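PDB 6H6O: ubiquinone biosynthesis accessory factor UbiJ from Escherichia coli, which binds hydrophobic intermediates of ubiquinone biosynthesis through its SCP2 domain and is essential for the stability of the Ubi complex. Local coordinates for residues K37-L48 and L59-Q67. Numbering follows the deposited sequence. Where two conformers were deposited one is given.
Sequences KTARSRLLGKVL and LILVFSERQ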
ATOM      1  N   LYS A  37     -15.088   2.328  19.881  1.00 18.66           N
ATOM      2  CA  LYS A  37     -14.693   1.368  20.913  1.00 18.79           C
ATOM      3  C   LYS A  37     -15.491   0.051  20.895  1.00 18.61           C
ATOM      4  O   LYS A  37     -14.873  -1.011  20.908  1.00 18.70           O
ATOM      5  CB  LYS A  37     -14.717   2.000  22.309  1.00 24.02           C
ATOM      6  CG  LYS A  37     -13.946   1.166  23.341  1.00 47.67           C
ATOM      7  CD  LYS A  37     -13.958   1.751  24.735  1.00 62.86           C
ATOM      8  CE  LYS A  37     -13.011   1.002  25.647  1.00 79.47           C
ATOM      9  NZ  LYS A  37     -13.020   1.577  27.020  1.00 90.09           N
ATOM     10  N   THR A  38     -16.839   0.102  20.816  1.00 16.31           N
ATOM     11  CA  THR A  38     -17.624  -1.158  20.846  1.00 16.43           C
ATOM     12  C   THR A  38     -17.405  -2.016  19.596  1.00 21.07           C
ATOM     13  O   THR A  38     -17.435  -3.250  19.687  1.00 21.20           O
ATOM     14  CB  THR A  38     -19.102  -0.920  21.118  1.00 19.53           C
ATOM     15  OG1 THR A  38     -19.638  -0.195  20.025  1.00 21.35           O
ATOM     16  CG2 THR A  38     -19.356  -0.208  22.448  1.00 17.72           C
ATOM     17  N   ALA A  39     -17.161  -1.366  18.437  1.00 17.86           N
ATOM     18  CA  ALA A  39     -16.889  -2.077  17.189  1.00 17.08           C
ATOM     19  C   ALA A  39     -15.492  -2.710  17.251  1.00 20.18           C
ATOM     20  O   ALA A  39     -15.328  -3.845  16.814  1.00 19.36           O
ATOM     21  CB  ALA A  39     -16.983  -1.116  16.018  1.00 17.89           C
ATOM     22  N   ARG A  40     -14.498  -2.013  17.827  1.00 15.44           N
ATOM     23  CA  ARG A  40     -13.141  -2.585  17.966  1.00 16.54           C
ATOM     24  C   ARG A  40     -13.112  -3.752  18.947  1.00 20.05           C
ATOM     25  O   ARG A  40     -12.338  -4.694  18.734  1.00 19.53           O
ATOM     26  CB  ARG A  40     -12.130  -1.533  18.402  1.00 16.71           C
ATOM     27  CG  ARG A  40     -11.846  -0.509  17.311  1.00 16.50           C
ATOM     28  CD  ARG A  40     -10.696   0.426  17.640  1.00 18.06           C
ATOM     29  NE  ARG A  40     -10.854   1.074  18.945  1.00 20.70           N
ATOM     30  CZ  ARG A  40     -11.191   2.348  19.131  1.00 29.04           C
ATOM     31  NH1 ARG A  40     -11.384   3.153  18.090  1.00 15.72           N
ATOM     32  NH2 ARG A  40     -11.329   2.829  20.354  1.00 22.13           N
ATOM     33  N   SER A  41     -13.981  -3.717  19.996  1.00 16.77           N
ATOM     34  CA  SER A  41     -14.007  -4.777  21.027  1.00 16.82           C
ATOM     35  C   SER A  41     -14.205  -6.176  20.451  1.00 20.14           C
ATOM     36  O   SER A  41     -13.654  -7.141  20.983  1.00 18.76           O
ATOM     37  CB  SER A  41     -15.055  -4.484  22.097  1.00 22.70           C
ATOM     38  OG  SER A  41     -16.352  -4.828  21.641  1.00 34.97           O
ATOM     39  N   ARG A  42     -14.960  -6.269  19.332  1.00 16.13           N
ATOM     40  CA  ARG A  42     -15.235  -7.530  18.635  1.00 16.33           C
ATOM     41  C   ARG A  42     -13.949  -8.196  18.079  1.00 18.02           C
ATOM     42  O   ARG A  42     -13.954  -9.387  17.813  1.00 19.24           O
ATOM     43  CB  ARG A  42     -16.226  -7.272  17.479  1.00 19.75           C
ATOM     44  CG  ARG A  42     -17.636  -6.902  17.976  1.00 30.24           C
ATOM     45  CD  ARG A  42     -18.688  -7.006  16.891  1.00 36.61           C
ATOM     46  NE  ARG A  42     -18.535  -5.952  15.889  1.00 44.74           N
ATOM     47  CZ  ARG A  42     -19.500  -5.122  15.501  1.00 57.52           C
ATOM     48  NH1 ARG A  42     -20.716  -5.210  16.026  1.00 43.59           N
ATOM     49  NH2 ARG A  42     -19.257  -4.197  14.581  1.00 35.72           N
ATOM     50  N   LEU A  43     -12.872  -7.422  17.891  1.00 12.69           N
ATOM     51  CA  LEU A  43     -11.589  -7.892  17.334  1.00 13.66           C
ATOM     52  C   LEU A  43     -10.497  -8.063  18.395  1.00 16.55           C
ATOM     53  O   LEU A  43      -9.396  -8.500  18.051  1.00 16.54           O
ATOM     54  CB  LEU A  43     -11.090  -6.904  16.248  1.00 13.39           C
ATOM     55  CG  LEU A  43     -11.930  -6.852  14.974  1.00 18.56           C
ATOM     56  CD1 LEU A  43     -11.578  -5.607  14.147  1.00 19.83           C
ATOM     57  CD2 LEU A  43     -11.750  -8.108  14.114  1.00 20.60           C
ATOM     58  N   LEU A  44     -10.767  -7.706  19.654  1.00 15.51           N
ATOM     59  CA  LEU A  44      -9.721  -7.770  20.705  1.00 17.10           C
ATOM     60  C   LEU A  44      -9.087  -9.140  20.818  1.00 17.59           C
ATOM     61  O   LEU A  44      -9.786 -10.143  20.910  1.00 16.94           O
ATOM     62  CB  LEU A  44     -10.203  -7.275  22.074  1.00 18.64           C
ATOM     63  CG  LEU A  44     -10.687  -5.821  22.139  1.00 24.59           C
ATOM     64  CD1 LEU A  44     -11.169  -5.467  23.528  1.00 26.73           C
ATOM     65  CD2 LEU A  44      -9.652  -4.852  21.599  1.00 26.71           C
ATOM     66  N   GLY A  45      -7.767  -9.161  20.722  1.00 15.86           N
ATOM     67  CA  GLY A  45      -6.981 -10.389  20.794  1.00 16.15           C
ATOM     68  C   GLY A  45      -6.907 -11.197  19.518  1.00 19.62           C
ATOM     69  O   GLY A  45      -6.184 -12.199  19.466  1.00 19.84           O
ATOM     70  N   LYS A  46      -7.601 -10.760  18.461  1.00 15.21           N
ATOM     71  CA  LYS A  46      -7.593 -11.487  17.195  1.00 13.83           C
ATOM     72  C   LYS A  46      -6.330 -11.270  16.382  1.00 17.71           C
ATOM     73  O   LYS A  46      -5.735 -10.180  16.396  1.00 17.11           O
ATOM     74  CB  LYS A  46      -8.854 -11.176  16.351  1.00 15.47           C
ATOM     75  CG  LYS A  46     -10.175 -11.572  17.053  1.00 14.65           C
ATOM     76  CD  LYS A  46     -10.324 -13.090  17.314  1.00 18.22           C
ATOM     77  CE  LYS A  46     -11.681 -13.378  17.928  1.00 20.23           C
ATOM     78  NZ  LYS A  46     -11.797 -14.804  18.347  1.00 16.09           N
ATOM     79  N   VAL A  47      -5.913 -12.330  15.685  1.00 13.43           N
ATOM     80  CA  VAL A  47      -4.797 -12.352  14.732  1.00 12.75           C
ATOM     81  C   VAL A  47      -5.391 -12.601  13.322  1.00 18.89           C
ATOM     82  O   VAL A  47      -5.942 -13.684  13.063  1.00 17.53           O
ATOM     83  CB  VAL A  47      -3.715 -13.404  15.062  1.00 16.27           C
ATOM     84  CG1 VAL A  47      -2.560 -13.313  14.047  1.00 15.56           C
ATOM     85  CG2 VAL A  47      -3.202 -13.252  16.491  1.00 16.81           C
ATOM     86  N   LEU A  48      -5.298 -11.597  12.434  1.00 17.14           N
ATOM     87  CA  LEU A  48      -5.812 -11.691  11.076  1.00 17.26           C
ATOM     88  C   LEU A  48      -4.636 -11.705  10.107  1.00 19.71           C
ATOM     89  O   LEU A  48      -3.893 -10.724  10.038  1.00 16.69           O
ATOM     90  CB  LEU A  48      -6.747 -10.506  10.779  1.00 17.67           C
ATOM     91  CG  LEU A  48      -7.291 -10.347   9.322  1.00 23.80           C
ATOM     92  CD1 LEU A  48      -8.109 -11.589   8.874  1.00 24.54           C
ATOM     93  CD2 LEU A  48      -8.170  -9.081   9.198  1.00 23.36           C
ATOM     94  N   LEU A  59       0.880 -10.286   5.554  1.00 22.63           N
ATOM     95  CA  LEU A  59       0.625  -9.167   6.456  1.00 21.48           C
ATOM     96  C   LEU A  59      -0.151  -9.785   7.631  1.00 23.85           C
ATOM     97  O   LEU A  59      -1.108 -10.518   7.418  1.00 25.04           O
ATOM     98  CB  LEU A  59      -0.246  -8.079   5.824  1.00 22.27           C
ATOM     99  CG  LEU A  59       0.393  -7.130   4.800  1.00 29.05           C
ATOM    100  CD1 LEU A  59      -0.660  -6.176   4.279  1.00 30.18           C
ATOM    101  CD2 LEU A  59       1.549  -6.294   5.423  1.00 32.43           C
ATOM    102  N   ILE A  60       0.271  -9.516   8.842  1.00 16.92           N
ATOM    103  CA  ILE A  60      -0.418 -10.059  10.009  1.00 16.15           C
ATOM    104  C   ILE A  60      -0.852  -8.883  10.889  1.00 19.69           C
ATOM    105  O   ILE A  60      -0.037  -8.044  11.250  1.00 20.08           O
ATOM    106  CB  ILE A  60       0.439 -11.119  10.737  1.00 18.59           C
ATOM    107  CG1 ILE A  60       0.842 -12.288   9.771  1.00 19.10           C
ATOM    108  CG2 ILE A  60      -0.331 -11.672  11.954  1.00 19.31           C
ATOM    109  CD1 ILE A  60       2.228 -12.174   9.172  1.00 28.89           C
ATOM    110  N   LEU A  61      -2.151  -8.805  11.165  1.00 15.13           N
ATOM    111  CA  LEU A  61      -2.756  -7.741  11.975  1.00 14.23           C
ATOM    112  C   LEU A  61      -3.108  -8.329  13.345  1.00 18.54           C
ATOM    113  O   LEU A  61      -3.840  -9.331  13.413  1.00 17.36           O
ATOM    114  CB  LEU A  61      -4.023  -7.208  11.291  1.00 14.41           C
ATOM    115  CG  LEU A  61      -3.862  -6.139  10.173  1.00 19.21           C
ATOM    116  CD1 LEU A  61      -2.926  -6.577   9.065  1.00 20.94           C
ATOM    117  CD2 LEU A  61      -5.220  -5.767   9.596  1.00 18.03           C
ATOM    118  N   VAL A  62      -2.567  -7.747  14.421  1.00 13.29           N
ATOM    119  CA  VAL A  62      -2.840  -8.235  15.799  1.00 13.51           C
ATOM    120  C   VAL A  62      -3.578  -7.124  16.517  1.00 17.43           C
ATOM    121  O   VAL A  62      -2.994  -6.074  16.769  1.00 17.55           O
ATOM    122  CB  VAL A  62      -1.541  -8.636  16.557  1.00 17.77           C
ATOM    123  CG1 VAL A  62      -1.876  -9.171  17.946  1.00 19.15           C
ATOM    124  CG2 VAL A  62      -0.724  -9.652  15.749  1.00 17.84           C
ATOM    125  N   PHE A  63      -4.841  -7.366  16.868  1.00 16.10           N
ATOM    126  CA  PHE A  63      -5.694  -6.353  17.480  1.00 15.39           C
ATOM    127  C   PHE A  63      -5.650  -6.324  19.011  1.00 21.10           C
ATOM    128  O   PHE A  63      -5.978  -7.319  19.657  1.00 20.10           O
ATOM    129  CB  PHE A  63      -7.143  -6.502  16.979  1.00 16.61           C
ATOM    130  CG  PHE A  63      -7.298  -6.376  15.484  1.00 17.32           C
ATOM    131  CD1 PHE A  63      -7.524  -5.132  14.893  1.00 19.08           C
ATOM    132  CD2 PHE A  63      -7.221  -7.498  14.662  1.00 17.12           C
ATOM    133  CE1 PHE A  63      -7.650  -5.008  13.493  1.00 19.56           C
ATOM    134  CE2 PHE A  63      -7.346  -7.377  13.272  1.00 20.87           C
ATOM    135  CZ  PHE A  63      -7.566  -6.129  12.695  1.00 18.89           C
ATOM    136  N   SER A  64      -5.248  -5.174  19.592  1.00 18.44           N
ATOM    137  CA  SER A  64      -5.262  -4.985  21.043  0.62 19.14           C
ATOM    138  C   SER A  64      -6.227  -3.817  21.362  1.00 22.23           C
ATOM    139  O   SER A  64      -6.834  -3.271  20.437  1.00 21.12           O
ATOM    140  CB  SER A  64      -3.851  -4.778  21.603  0.62 23.76           C
ATOM    141  OG  SER A  64      -3.272  -3.540  21.237  0.62 31.15           O
ATOM    142  N   GLU A  65      -6.406  -3.466  22.641  1.00 17.57           N
ATOM    143  CA  GLU A  65      -7.339  -2.403  23.026  1.00 17.83           C
ATOM    144  C   GLU A  65      -6.931  -1.003  22.499  1.00 21.82           C
ATOM    145  O   GLU A  65      -7.789  -0.274  22.045  1.00 21.75           O
ATOM    146  CB  GLU A  65      -7.593  -2.375  24.539  1.00 20.29           C
ATOM    147  CG  GLU A  65      -8.836  -1.569  24.903  1.00 31.96           C
ATOM    148  CD  GLU A  65      -8.952  -1.119  26.344  1.00 62.85           C
ATOM    149  OE1 GLU A  65     -10.084  -1.136  26.880  1.00 67.02           O
ATOM    150  OE2 GLU A  65      -7.919  -0.715  26.924  1.00 57.10           O
ATOM    151  N   ARG A  66      -5.653  -0.655  22.512  1.00 19.25           N
ATOM    152  CA  ARG A  66      -5.257   0.708  22.114  1.00 19.38           C
ATOM    153  C   ARG A  66      -4.698   0.818  20.704  1.00 22.58           C
ATOM    154  O   ARG A  66      -4.553   1.935  20.191  1.00 20.40           O
ATOM    155  CB  ARG A  66      -4.280   1.296  23.142  1.00 23.30           C
ATOM    156  CG  ARG A  66      -4.942   1.519  24.508  1.00 34.39           C
ATOM    157  CD  ARG A  66      -4.214   2.571  25.333  1.00 50.69           C
ATOM    158  NE  ARG A  66      -3.013   2.045  25.985  1.00 61.57           N
ATOM    159  CZ  ARG A  66      -2.932   1.741  27.277  1.00 78.66           C
ATOM    160  NH1 ARG A  66      -3.982   1.908  28.074  1.00 64.96           N
ATOM    161  NH2 ARG A  66      -1.799   1.274  27.785  1.00 68.63           N
ATOM    162  N   GLN A  67      -4.368  -0.322  20.080  1.00 19.58           N
ATOM    163  CA  GLN A  67      -3.860  -0.295  18.713  1.00 19.15           C
ATOM    164  C   GLN A  67      -3.911  -1.637  18.046  1.00 22.07           C
ATOM    165  O   GLN A  67      -4.127  -2.664  18.713  1.00 19.36           O
ATOM    166  CB  GLN A  67      -2.395   0.198  18.699  1.00 20.98           C
ATOM    167  CG  GLN A  67      -1.389  -0.765  19.344  1.00 25.52           C
ATOM    168  CD  GLN A  67      -0.019  -0.148  19.435  1.00 48.96           C
ATOM    169  OE1 GLN A  67       0.767  -0.226  18.493  1.00 49.51           O
ATOM    170  NE2 GLN A  67       0.310   0.423  20.586  1.00 37.01           N
TER
HETATM  171  O   HOH W   1     -10.471  -0.207  21.554  1.00 25.07           O
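L48 and L61 face each other as an antiparallel hydrogen-bonded pair. L48 N gives to L61 O at 2.9 Å, and L61 N returns a bond to L48 O at 2.8 Å. V47 and V62 form the next, non-hydrogen-bonded pair. Beyond it F63 N donates almost straight to K46 O (3.0 Å, 173° at the hydrogen). F63 O then takes G45 N in a more bent bond of 2.8 Å. G45 belongs to the type II turn L43-K46, which leads from helix 37-41 into the strand. The strands 47-52 and 58-63 make a beta hairpin in the mixed sheet of the SCP2 domain, the lipid-binding part of UbiJ.

F63 has the largest share of the contact. L43 lies alongside its ring and sets CD1 over one face, 4.2 Å from the ring centroid, a CH-pi contact. F63 CG is anti to its carbonyl carbon (chi1 -59°), which brings the ring alongside L43. CE2 at the ring edge meets L48 CB. An alanine here has no ring, and would probably leave a gap beside L48 CB and L43 CD1 without the face it packs on. Y31 and V68 also touch the F63 side chain.

On the sheet face of V47 and V62, V47 CG1 presses on I60 CG2 at 3.5 Å, tighter than usual, and W74 touches both residues. Past the strand end, L44 CD2 packs on the S64 carbonyl. A water accepts from R40 NE and donates to E65 O. At the outer margin K37 NZ lies 4.0 Å from E65 OE1, too far for a salt bridge.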